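Major Capsid Protein VP1 (Chimpanzee polyomavirus Bob, PDB 6Y9I) forms the pentameric building blocks of the polyomavirus capsid and engages glycan receptors on the host cell, probably through its outer surface loops. Local coordinates at the interface of chains A and B. Residues are numbered along the deposited sequence; one frame, centred on the assembly and turned at random. Chains: chain A/B, Major Capsid Protein VP1.

The interface of chains A and B. Residues chain A 41-43, 45, 275; chain B 149-150, 181.
B:Gln181 reaches into chain A and puts its amide nitrogen between two backbone carbonyls of one turn. NE2 donates to A:Tyr43 O at 2.7 Å, in the carbonyl plane and on a lone pair, and to A:Glu41 O at 3.0 Å, where it stands 48° above the carbonyl plane. Both acceptors lie close to the plane of the amide, so its two N-H groups are spent on them and the rotation of the amide is fixed. CG lies anti to the carbonyl carbon (chi1 -71°) and the chain runs extended beyond it, which carries the amide away from its own backbone and into the turn. At the other end of the residue, the backbone oxygen is gripped end-on by the guanidinium of A:Arg275: NH1 and NH2 each come to 2.9 Å from B:Gln181 O, which lies nearly in the guanidinium plane. Beside it, A:Tyr45 OH donates to B:Ser149 O at 2.7 Å, approaching from above that carbonyl's plane, while the oxygen itself sits at the edge of the phenol ring. The tyrosine and glutamine side chains cross at about a right angle, ring and amide planes 79° apart, and do not stack.

Water 1 links B:Asn150 ND2 (2.9 Å) with B:Gln181 OE1 and A:Glu41 O; water 2 joins the latter two as well, so the amide oxygen too is tied to the turn. Within chain A, A:Arg275 CD lies 3.6 Å above the centre of one face of the tyrosine ring, and the indole of A:Trp42 turns its edge, at CE3, toward the rim of the other. A bend at chi2 lays the arginine chain over the ring before its guanidinium reaches B:Gln181.

The patch joins neighbouring subunits of the VP1 pentamer: the end of chain B 3-10 helix 174-181 and the loop at B:Ser149 meet chain A 3-10 helix 40-42, the loop after it and strand 272-276, elements that decorate the coat protein's jelly-roll beta-sandwich.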
loop_
_atom_site.group_PDB
_atom_site.type_symbol
_atom_site.label_atom_id
_atom_site.label_comp_id
_atom_site.label_asym_id
_atom_site.label_seq_id
_atom_site.Cartn_x
_atom_site.Cartn_y
_atom_site.Cartn_z
ATOM N N GLU A 41 13.974 33.407 7.240
ATOM C CA GLU A 41 12.581 33.026 7.598
ATOM C C GLU A 41 12.219 31.677 6.965
ATOM O O GLU A 41 11.306 31.006 7.497
ATOM C CB GLU A 41 11.557 34.069 7.129
ATOM N N TRP A 42 12.913 31.284 5.893
ATOM C CA TRP A 42 12.577 30.087 5.098
ATOM C C TRP A 42 13.635 28.995 5.277
ATOM O O TRP A 42 13.650 28.071 4.465
ATOM C CB TRP A 42 12.319 30.510 3.652
ATOM C CG TRP A 42 11.076 31.339 3.584
ATOM C CD1 TRP A 42 10.984 32.685 3.390
ATOM C CD2 TRP A 42 9.743 30.890 3.873
ATOM N NE1 TRP A 42 9.685 33.095 3.502
ATOM C CE2 TRP A 42 8.897 32.014 3.782
ATOM C CE3 TRP A 42 9.174 29.647 4.164
ATOM C CZ2 TRP A 42 7.516 31.915 3.939
ATOM C CZ3 TRP A 42 7.812 29.557 4.366
ATOM C CH2 TRP A 42 6.992 30.680 4.247
ATOM N N TYR A 43 14.459 29.071 6.334
ATOM C CA TYR A 43 15.423 27.994 6.660
ATOM C C TYR A 43 14.639 26.662 6.712
ATOM O O TYR A 43 13.591 26.592 7.366
ATOM C CB TYR A 43 16.140 28.299 7.965
ATOM C CG TYR A 43 17.052 27.200 8.430
ATOM C CD1 TYR A 43 18.063 26.729 7.598
ATOM C CD2 TYR A 43 16.887 26.620 9.671
ATOM C CE1 TYR A 43 18.905 25.709 8.005
ATOM C CE2 TYR A 43 17.726 25.600 10.092
ATOM C CZ TYR A 43 18.730 25.143 9.255
ATOM O OH TYR A 43 19.560 24.140 9.643
ATOM N N TYR A 45 13.406 25.138 4.051
ATOM C CA TYR A 45 12.583 25.156 2.822
ATOM C C TYR A 45 13.502 25.531 1.662
ATOM O O TYR A 45 14.649 26.010 1.892
ATOM C CB TYR A 45 11.438 26.176 2.898
ATOM C CG TYR A 45 10.369 25.948 3.939
ATOM C CD1 TYR A 45 10.582 26.252 5.279
ATOM C CD2 TYR A 45 9.114 25.505 3.572
ATOM C CE1 TYR A 45 9.588 26.092 6.234
ATOM C CE2 TYR A 45 8.102 25.354 4.501
ATOM C CZ TYR A 45 8.335 25.647 5.834
ATOM O OH TYR A 45 7.340 25.439 6.743
ATOM N N ARG A 275 9.846 21.428 1.488
ATOM C CA ARG A 275 10.088 21.388 2.949
ATOM C C ARG A 275 10.878 20.116 3.277
ATOM O O ARG A 275 10.495 19.039 2.793
ATOM C CB ARG A 275 8.739 21.487 3.667
ATOM C CG ARG A 275 8.784 21.363 5.180
ATOM C CD ARG A 275 9.779 22.287 5.865
ATOM N NE ARG A 275 9.649 22.206 7.306
ATOM C CZ ARG A 275 10.628 22.513 8.181
ATOM N NH1 ARG A 275 11.816 22.897 7.760
ATOM N NH2 ARG A 275 10.424 22.451 9.482
ATOM N N SER B 149 7.035 24.427 12.123
ATOM C CA SER B 149 6.844 24.557 10.651
ATOM C C SER B 149 7.088 26.017 10.240
ATOM O O SER B 149 7.788 26.263 9.241
ATOM C CB SER B 149 5.477 24.041 10.211
ATOM O OG SER B 149 4.469 24.487 11.095
ATOM N N ASN B 150 6.593 26.968 11.037
ATOM C CA ASN B 150 6.826 28.423 10.839
ATOM C C ASN B 150 7.302 29.046 12.160
ATOM O O ASN B 150 6.523 29.140 13.097
ATOM C CB ASN B 150 5.574 29.153 10.371
ATOM C CG ASN B 150 5.002 28.697 9.046
ATOM O OD1 ASN B 150 3.803 28.474 8.978
ATOM N ND2 ASN B 150 5.809 28.672 7.993
ATOM N N GLN B 181 12.965 25.873 12.738
ATOM C CA GLN B 181 12.519 25.156 11.505
ATOM C C GLN B 181 13.463 23.975 11.217
ATOM O O GLN B 181 13.096 23.080 10.409
ATOM C CB GLN B 181 12.411 26.176 10.381
ATOM C CG GLN B 181 11.238 27.075 10.633
ATOM C CD GLN B 181 11.038 28.223 9.691
ATOM O OE1 GLN B 181 10.228 29.105 9.995
ATOM N NE2 GLN B 181 11.791 28.246 8.594
HETATM O O HOH W 1 8.277 30.202 8.062
HETATM O O HOH W 2 10.854 32.106 10.144
#